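Local coordinates for probable ribosomal RNA small subunit methyltransferase (Thermus thermophilus, PDB 3DMH), which methylates the exocyclic N2 of a guanosine in 16S ribosomal RNA, taking the methyl group from S-adenosylmethionine, at residues A[107-112]-A[120-125]; A[230-235]-A[249-254]; A[348-353]-A[368-373]. All coordinates share one frame; numbering follows the deposited sequence.

Contact 1: A[107-112]-A[120-125]. With SO4 (sulfate ion), chain C.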
loop_
_atom_site.group_PDB
_atom_site.type_symbol
_atom_site.label_atom_id
_atom_site.label_comp_id
_atom_site.label_asym_id
_atom_site.label_seq_id
_atom_site.Cartn_x
_atom_site.Cartn_y
_atom_site.Cartn_z
ATOM N N LEU A 107 3.182 2.866 -17.299
ATOM C CA LEU A 107 3.244 3.397 -15.932
ATOM C C LEU A 107 2.147 4.430 -15.709
ATOM O O LEU A 107 2.221 5.574 -16.209
ATOM C CB LEU A 107 4.628 4.003 -15.635
ATOM C CG LEU A 107 4.811 4.732 -14.303
ATOM C CD1 LEU A 107 4.626 3.753 -13.142
ATOM C CD2 LEU A 107 6.186 5.323 -14.260
ATOM N N ALA A 108 1.093 4.000 -15.009
ATOM C CA ALA A 108 0.177 4.941 -14.377
ATOM C C ALA A 108 0.944 5.564 -13.201
ATOM O O ALA A 108 1.401 4.852 -12.301
ATOM C CB ALA A 108 -1.083 4.211 -13.886
ATOM N N LEU A 109 1.128 6.876 -13.233
ATOM C CA LEU A 109 1.905 7.551 -12.193
ATOM C C LEU A 109 1.341 7.309 -10.800
ATOM O O LEU A 109 0.176 7.631 -10.542
ATOM C CB LEU A 109 1.931 9.049 -12.455
ATOM C CG LEU A 109 2.867 9.390 -13.605
ATOM C CD1 LEU A 109 2.486 10.757 -14.219
ATOM C CD2 LEU A 109 4.290 9.399 -13.118
ATOM N N PRO A 110 2.164 6.725 -9.905
ATOM C CA PRO A 110 1.719 6.471 -8.529
ATOM C C PRO A 110 1.835 7.742 -7.676
ATOM O O PRO A 110 2.540 7.756 -6.659
ATOM C CB PRO A 110 2.684 5.372 -8.054
ATOM C CG PRO A 110 3.966 5.660 -8.803
ATOM C CD PRO A 110 3.537 6.221 -10.152
ATOM N N ALA A 111 1.133 8.794 -8.096
ATOM C CA ALA A 111 1.329 10.133 -7.523
ATOM C C ALA A 111 1.005 10.178 -6.035
ATOM O O ALA A 111 1.614 10.954 -5.281
ATOM C CB ALA A 111 0.494 11.150 -8.284
ATOM N N GLY A 112 0.042 9.359 -5.622
ATOM C CA GLY A 112 -0.389 9.344 -4.220
ATOM C C GLY A 112 0.681 8.859 -3.258
ATOM O O GLY A 112 0.615 9.158 -2.059
ATOM N N ALA A 120 11.580 7.071 -8.488
ATOM C CA ALA A 120 12.161 5.735 -8.523
ATOM C C ALA A 120 11.478 4.910 -9.609
ATOM O O ALA A 120 12.130 4.136 -10.314
ATOM C CB ALA A 120 11.998 5.050 -7.169
ATOM N N SER A 121 10.164 5.088 -9.735
ATOM C CA SER A 121 9.378 4.402 -10.776
ATOM C C SER A 121 9.751 4.853 -12.187
ATOM O O SER A 121 9.852 4.025 -13.105
ATOM C CB SER A 121 7.876 4.586 -10.547
ATOM O OG SER A 121 7.482 3.925 -9.342
ATOM N N LEU A 122 9.967 6.161 -12.346
ATOM C CA LEU A 122 10.399 6.720 -13.633
ATOM C C LEU A 122 11.761 6.177 -14.042
ATOM O O LEU A 122 11.955 5.780 -15.191
ATOM C CB LEU A 122 10.432 8.251 -13.575
ATOM C CG LEU A 122 9.058 8.937 -13.534
ATOM C CD1 LEU A 122 9.202 10.442 -13.302
ATOM C CD2 LEU A 122 8.259 8.648 -14.806
ATOM N N VAL A 123 12.708 6.164 -13.102
ATOM C CA VAL A 123 14.036 5.616 -13.401
ATOM C C VAL A 123 13.979 4.110 -13.677
ATOM O O VAL A 123 14.643 3.619 -14.594
ATOM C CB VAL A 123 15.052 5.924 -12.289
ATOM C CG1 VAL A 123 16.418 5.383 -12.669
ATOM C CG2 VAL A 123 15.133 7.426 -12.061
ATOM N N ALA A 124 13.177 3.372 -12.900
ATOM C CA ALA A 124 13.001 1.947 -13.163
ATOM C C ALA A 124 12.499 1.733 -14.591
ATOM O O ALA A 124 12.936 0.802 -15.279
ATOM C CB ALA A 124 12.018 1.340 -12.171
ATOM N N ALA A 125 11.554 2.572 -15.019
ATOM C CA ALA A 125 10.996 2.469 -16.377
ATOM C C ALA A 125 12.082 2.684 -17.425
ATOM O O ALA A 125 12.213 1.907 -18.365
ATOM C CB ALA A 125 9.863 3.456 -16.581
HETATM S S SO4 C . -1.252 5.780 -6.214
HETATM O O1 SO4 C . -1.052 4.755 -7.253
HETATM O O2 SO4 C . -0.131 5.827 -5.284
HETATM O O3 SO4 C . -1.352 7.103 -6.861
HETATM O O4 SO4 C . -2.495 5.473 -5.513
#

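Contact 2: A[230-235]-A[249-254]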
loop_
_atom_site.group_PDB
_atom_site.type_symbol
_atom_site.label_atom_id
_atom_site.label_comp_id
_atom_site.label_asym_id
_atom_site.label_seq_id
_atom_site.Cartn_x
_atom_site.Cartn_y
_atom_site.Cartn_z
ATOM N N GLU A 230 4.052 -3.301 31.478
ATOM C CA GLU A 230 4.227 -4.751 31.375
ATOM C C GLU A 230 3.011 -5.501 30.812
ATOM O O GLU A 230 3.082 -6.718 30.600
ATOM C CB GLU A 230 4.620 -5.344 32.738
ATOM C CG GLU A 230 6.006 -4.932 33.237
ATOM C CD GLU A 230 7.125 -5.372 32.307
ATOM O OE1 GLU A 230 7.184 -6.574 31.962
ATOM O OE2 GLU A 230 7.946 -4.512 31.920
ATOM N N GLY A 231 1.911 -4.784 30.561
ATOM C CA GLY A 231 0.636 -5.405 30.160
ATOM C C GLY A 231 0.626 -5.930 28.736
ATOM O O GLY A 231 -0.390 -6.433 28.244
ATOM N N VAL A 232 1.773 -5.814 28.078
ATOM C CA VAL A 232 1.934 -6.272 26.715
ATOM C C VAL A 232 2.908 -7.457 26.615
ATOM O O VAL A 232 2.834 -8.251 25.683
ATOM C CB VAL A 232 2.309 -5.081 25.789
ATOM C CG1 VAL A 232 3.351 -5.456 24.786
ATOM C CG2 VAL A 232 1.058 -4.527 25.119
ATOM N N ARG A 233 3.800 -7.596 27.595
ATOM C CA ARG A 233 4.782 -8.677 27.566
ATOM C C ARG A 233 4.118 -10.050 27.453
ATOM O O ARG A 233 3.160 -10.357 28.173
ATOM C CB ARG A 233 5.714 -8.616 28.787
ATOM C CG ARG A 233 6.914 -9.565 28.703
ATOM C CD ARG A 233 7.966 -9.301 29.796
ATOM N NE ARG A 233 8.481 -7.929 29.762
ATOM C CZ ARG A 233 9.315 -7.451 28.836
ATOM N NH1 ARG A 233 9.747 -8.220 27.839
ATOM N NH2 ARG A 233 9.711 -6.188 28.905
ATOM N N GLY A 234 4.629 -10.858 26.528
ATOM C CA GLY A 234 4.160 -12.229 26.338
ATOM C C GLY A 234 2.809 -12.379 25.652
ATOM O O GLY A 234 2.333 -13.505 25.467
ATOM N N ARG A 235 2.190 -11.253 25.292
ATOM C CA ARG A 235 0.885 -11.238 24.619
ATOM C C ARG A 235 1.068 -11.323 23.108
ATOM O O ARG A 235 2.058 -10.827 22.561
ATOM C CB ARG A 235 0.076 -9.966 24.958
ATOM C CG ARG A 235 -0.136 -9.695 26.453
ATOM C CD ARG A 235 -0.979 -10.740 27.130
ATOM N NE ARG A 235 -1.065 -10.485 28.564
ATOM C CZ ARG A 235 -2.010 -9.750 29.144
ATOM N NH1 ARG A 235 -2.967 -9.187 28.407
ATOM N NH2 ARG A 235 -1.998 -9.582 30.463
ATOM N N LEU A 249 7.292 -1.896 16.301
ATOM C CA LEU A 249 8.601 -1.940 16.976
ATOM C C LEU A 249 8.479 -1.729 18.484
ATOM O O LEU A 249 8.996 -2.552 19.251
ATOM C CB LEU A 249 9.623 -0.977 16.336
ATOM C CG LEU A 249 10.525 -1.593 15.250
ATOM C CD1 LEU A 249 9.753 -1.968 13.986
ATOM C CD2 LEU A 249 11.668 -0.645 14.901
ATOM N N PRO A 250 7.791 -0.645 18.921
ATOM C CA PRO A 250 7.606 -0.459 20.370
ATOM C C PRO A 250 6.908 -1.639 21.037
ATOM O O PRO A 250 7.343 -2.069 22.098
ATOM C CB PRO A 250 6.735 0.797 20.452
ATOM C CG PRO A 250 7.084 1.553 19.232
ATOM C CD PRO A 250 7.226 0.488 18.168
ATOM N N LEU A 251 5.850 -2.174 20.418
ATOM C CA LEU A 251 5.172 -3.318 21.030
ATOM C C LEU A 251 6.075 -4.558 21.131
ATOM O O LEU A 251 6.005 -5.295 22.125
ATOM C CB LEU A 251 3.847 -3.623 20.326
ATOM C CG LEU A 251 2.783 -2.527 20.522
ATOM C CD1 LEU A 251 1.642 -2.746 19.542
ATOM C CD2 LEU A 251 2.269 -2.449 21.974
ATOM N N ALA A 252 6.935 -4.773 20.132
ATOM C CA ALA A 252 7.923 -5.868 20.183
ATOM C C ALA A 252 8.938 -5.604 21.279
ATOM O O ALA A 252 9.311 -6.514 22.028
ATOM C CB ALA A 252 8.635 -6.040 18.846
ATOM N N ARG A 253 9.375 -4.349 21.370
ATOM C CA ARG A 253 10.323 -3.941 22.421
ATOM C C ARG A 253 9.745 -4.162 23.825
ATOM O O ARG A 253 10.472 -4.539 24.750
ATOM C CB ARG A 253 10.759 -2.482 22.220
ATOM C CG ARG A 253 11.779 -1.905 23.233
ATOM C CD ARG A 253 13.097 -2.658 23.265
ATOM N NE ARG A 253 13.844 -2.638 22.005
ATOM C CZ ARG A 253 14.495 -1.586 21.509
ATOM N NH1 ARG A 253 14.489 -0.416 22.146
ATOM N NH2 ARG A 253 15.158 -1.711 20.362
ATOM N N MET A 254 8.438 -3.959 23.957
ATOM C CA MET A 254 7.719 -4.179 25.213
ATOM C C MET A 254 7.481 -5.664 25.511
ATOM O O MET A 254 6.914 -6.001 26.551
ATOM C CB MET A 254 6.389 -3.410 25.233
ATOM C CG MET A 254 6.503 -1.880 25.168
ATOM S SD MET A 254 4.923 -1.049 24.826
ATOM C CE MET A 254 4.141 -1.093 26.434
HETATM O O HOH W 1 11.694 -6.975 25.292
#

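Contact 3: A[348-353]-A[368-373]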
loop_
_atom_site.group_PDB
_atom_site.type_symbol
_atom_site.label_atom_id
_atom_site.label_comp_id
_atom_site.label_asym_id
_atom_site.label_seq_id
_atom_site.Cartn_x
_atom_site.Cartn_y
_atom_site.Cartn_z
ATOM N N PRO A 348 -20.103 3.818 15.792
ATOM C CA PRO A 348 -21.141 2.817 15.498
ATOM C C PRO A 348 -20.600 1.458 15.056
ATOM O O PRO A 348 -21.212 0.432 15.374
ATOM C CB PRO A 348 -21.970 3.464 14.377
ATOM C CG PRO A 348 -21.148 4.585 13.858
ATOM C CD PRO A 348 -20.277 5.038 14.982
ATOM N N LEU A 349 -19.474 1.445 14.340
ATOM C CA LEU A 349 -18.850 0.190 13.894
ATOM C C LEU A 349 -18.359 -0.656 15.064
ATOM O O LEU A 349 -18.564 -1.879 15.089
ATOM C CB LEU A 349 -17.669 0.444 12.937
ATOM C CG LEU A 349 -17.856 1.233 11.642
ATOM C CD1 LEU A 349 -16.532 1.256 10.867
ATOM C CD2 LEU A 349 -18.967 0.658 10.776
ATOM N N LEU A 350 -17.713 -0.011 16.040
ATOM C CA LEU A 350 -17.223 -0.735 17.209
ATOM C C LEU A 350 -18.377 -1.241 18.078
ATOM O O LEU A 350 -18.323 -2.353 18.594
ATOM C CB LEU A 350 -16.223 0.116 18.016
ATOM C CG LEU A 350 -14.750 0.001 17.564
ATOM C CD1 LEU A 350 -14.459 0.801 16.286
ATOM C CD2 LEU A 350 -13.828 0.491 18.701
ATOM N N GLU A 351 -19.423 -0.428 18.207
ATOM C CA GLU A 351 -20.622 -0.825 18.936
ATOM C C GLU A 351 -21.274 -2.059 18.309
ATOM O O GLU A 351 -21.671 -2.990 19.019
ATOM C CB GLU A 351 -21.610 0.336 18.974
ATOM C CG GLU A 351 -22.537 0.302 20.150
ATOM C CD GLU A 351 -22.819 1.689 20.659
ATOM O OE1 GLU A 351 -22.117 2.125 21.599
ATOM O OE2 GLU A 351 -23.726 2.354 20.109
ATOM N N GLU A 352 -21.371 -2.069 16.984
ATOM C CA GLU A 352 -21.970 -3.194 16.274
ATOM C C GLU A 352 -21.136 -4.469 16.423
ATOM O O GLU A 352 -21.683 -5.557 16.608
ATOM C CB GLU A 352 -22.158 -2.849 14.798
ATOM C CG GLU A 352 -22.813 -3.953 13.973
ATOM C CD GLU A 352 -22.441 -3.895 12.507
ATOM O OE1 GLU A 352 -21.629 -3.024 12.110
ATOM O OE2 GLU A 352 -22.956 -4.738 11.743
ATOM N N LYS A 353 -19.813 -4.337 16.356
ATOM C CA LYS A 353 -18.949 -5.517 16.322
ATOM C C LYS A 353 -18.495 -6.049 17.686
ATOM O O LYS A 353 -18.214 -7.247 17.816
ATOM C CB LYS A 353 -17.744 -5.286 15.406
ATOM C CG LYS A 353 -18.095 -5.051 13.937
ATOM C CD LYS A 353 -18.664 -6.309 13.271
ATOM C CE LYS A 353 -19.385 -5.955 11.974
ATOM N NZ LYS A 353 -19.781 -7.170 11.222
ATOM N N LEU A 368 -9.967 4.991 20.211
ATOM C CA LEU A 368 -11.088 4.178 20.649
ATOM C C LEU A 368 -10.594 2.822 21.126
ATOM O O LEU A 368 -9.549 2.332 20.677
ATOM C CB LEU A 368 -12.115 4.019 19.524
ATOM C CG LEU A 368 -12.718 5.327 18.986
ATOM C CD1 LEU A 368 -13.689 5.037 17.855
ATOM C CD2 LEU A 368 -13.402 6.148 20.069
ATOM N N PHE A 369 -11.367 2.228 22.034
ATOM C CA PHE A 369 -11.008 0.972 22.677
ATOM C C PHE A 369 -12.232 0.076 22.731
ATOM O O PHE A 369 -13.356 0.553 22.905
ATOM C CB PHE A 369 -10.503 1.267 24.102
ATOM C CG PHE A 369 -10.322 0.038 24.973
ATOM C CD1 PHE A 369 -9.107 -0.637 25.006
ATOM C CD2 PHE A 369 -11.365 -0.417 25.786
ATOM C CE1 PHE A 369 -8.931 -1.770 25.816
ATOM C CE2 PHE A 369 -11.202 -1.548 26.610
ATOM C CZ PHE A 369 -9.982 -2.225 26.624
ATOM N N ALA A 370 -12.010 -1.224 22.571
ATOM C CA ALA A 370 -13.069 -2.205 22.784
ATOM C C ALA A 370 -12.492 -3.498 23.333
ATOM O O ALA A 370 -11.330 -3.839 23.083
ATOM C CB ALA A 370 -13.828 -2.460 21.499
ATOM N N GLU A 371 -13.318 -4.218 24.086
ATOM C CA GLU A 371 -12.927 -5.503 24.639
ATOM C C GLU A 371 -13.824 -6.590 24.063
ATOM O O GLU A 371 -15.050 -6.425 24.014
ATOM C CB GLU A 371 -13.032 -5.492 26.172
ATOM C CG GLU A 371 -12.526 -6.780 26.826
ATOM C CD GLU A 371 -12.661 -6.790 28.336
ATOM O OE1 GLU A 371 -12.413 -5.742 28.972
ATOM O OE2 GLU A 371 -13.007 -7.858 28.890
ATOM N N LYS A 372 -13.209 -7.693 23.640
ATOM C CA LYS A 372 -13.947 -8.854 23.147
ATOM C C LYS A 372 -14.680 -9.536 24.298
ATOM O O LYS A 372 -14.062 -9.938 25.285
ATOM C CB LYS A 372 -12.995 -9.843 22.470
ATOM C CG LYS A 372 -13.667 -11.070 21.849
ATOM C CD LYS A 372 -14.365 -10.758 20.534
ATOM C CE LYS A 372 -14.900 -12.031 19.902
ATOM N NZ LYS A 372 -15.615 -11.787 18.618
ATOM N N ARG A 373 -15.999 -9.656 24.159
ATOM C CA ARG A 373 -16.834 -10.336 25.162
ATOM C C ARG A 373 -16.878 -11.840 24.928
ATOM O O ARG A 373 -15.933 -12.431 24.398
ATOM C CB ARG A 373 -18.258 -9.766 25.164
#

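Contact 1: A[107-112]-A[120-125]
Leu107, near the end of strand 102-108, points its side chain at Ser121 and Leu122 on helix 115-128. Its CB leaves the strand toward the helix, and with CG anti to the backbone N (chi1 174°) the fork is carried to it. There CD2 does the touching: it lies 4.1 Å from Ser121 CB and 4.0 Å from Leu122 CD2, and also borders Ser121 O, while CD1 stays a little farther from Ser121 CB. The two leucines cross at about a right angle and meet through one methyl each.

Leu109 adds its own CD2 to the edge of this cluster, 4.4 Å from Leu122 CD2. Next comes Pro110, the centre of an inverse gamma turn, whose ring lays CG 4.0 Å from Ser121 OG. That hydroxyl is bonded to Tyr117 O of its own helix, which lets a small polar residue sit in apolar company. Beyond the turn, Gly112 N donates to O3 of a sulfate at 2.9 Å (156°); the ion, probably from the crystallisation liquor, is also hydrogen-bonded by Arg113 NE.

Leu137 on strand 133-140 touches all three leucines. Strand 102-108, helix 115-128 and the parallel strand 133-140 form a beta-alpha-beta crossover, the building unit of the Rossmann-like sheet in the N-terminal half of this enzyme.

Contact 2: A[230-235]-A[249-254]
Arg233 and Met254 bring their CA atoms to 5.9 Å where the type II beta turn from Val232 to Arg235 passes the C-terminal end of helix 248-253. Gly234 occupies the third position of that turn with a phi of 75°, a conformation that a residue without CB adopts easily.

Val232 is the apolar half of the contact. Its two methyls divide the work: CG1 lies 3.7 Å from Met254 CB and close to the carbonyl oxygen of Leu251, while CG2 reaches Leu251 CD2 at 4.0 Å. A compact, branched residue suits this place, since it can fill the angle between helix and loop with both branches, crossing each partner side chain at about a right angle. Leu223 of helix 214-227 touches both Val232 and Leu251 and extends the apolar patch.

The loop leads into strand 236-240, from which the chain crosses through helix 248-253 to the parallel strand 257-262. This is a beta-alpha-beta unit of the Rossmann-like methyltransferase fold, and the Leu251 side chain is about 9 Å from the bound S-adenosylmethionine.

Arg233 supplies the polar half. Its chain bends at chi3 (-58°), bringing the guanidinium back over Met254 O, which stands 3.6 Å above the plane, over its centre. This carbonyl oxygen is buried without a hydrogen-bonding partner, and the positively charged face it lies against may partly compensate electrostatically. The guanidinium is steadied by a salt bridge: NE donates to Glu230 OE1 at 2.9 Å (161°), almost exactly in plane and onto the syn lone pair of the carboxylate. At another point on its edge, NH1 makes a weak bond to a water that donates to Arg253 O at 2.8 Å.

Contact 3: A[348-353]-A[368-373]
Leu350 of helix 346-354 presses one methyl, CD2, onto strand 366-371, where it rests between the CB atoms of Leu368 at 4.0 Å and Ala370 at 4.1 Å. Two positions apart, these residues lie on the same face of the strand, and the methyl sitting between them comes 4.2 Å from Phe369 O. The contact is a helix packed on the sheet of a Rossmann-like methyltransferase domain, here over one of the antiparallel strands that follow its parallel part.

Segments 348-353 and 368-371 run nearly parallel, 4° apart in direction, with axes approaching to 9.5 Å. At that spacing a leucine can bridge from helix to strand, and the small CB of Ala370 leaves it room. The Leu350 fork (chi2 77°) sets CD2 against both CB atoms, with its CD1 farther off, 4.6 Å from Leu368 CD1.

Farther out, Val323 of helix 317-329 and Phe357 also touch Leu350. Leu368 is packed against Tyr346 and Glu347 of the same helix as Leu350, and Ala370 against Phe354 near that helix's end. Phe369 points to the other side of the sheet, where its ring meets Phe337 edge-to-face and makes a cation-pi contact with Arg226. The Leu368 side chain is about 10 Å from the bound guanosine. Just past the strand, Lys372 carries its NZ to a hydrogen bond with Ala327 O of helix 317-329.

Overall arrangement
Contacts 1 and 3 are buried and largely apolar, with no hydrogen bond across the segments; contact 3 sets a helix on a strand, contact 1 a helix on a strand end and loop. Contact 2, a loop against a helix end, is partly exposed and adds charge and water. Contact 1 belongs to the N-terminal sheet, whereas contacts 2 and 3 flank the C-terminal one, which has the same strand order. Contact 1 lies across the chain's centre from the others, about 38 Å from contact 2 and about 40 Å from contact 3, centre to centre. Contacts 2 and 3, with centres about 23 Å apart, share no element: one is in the sheet's parallel part, the other at its antiparallel end.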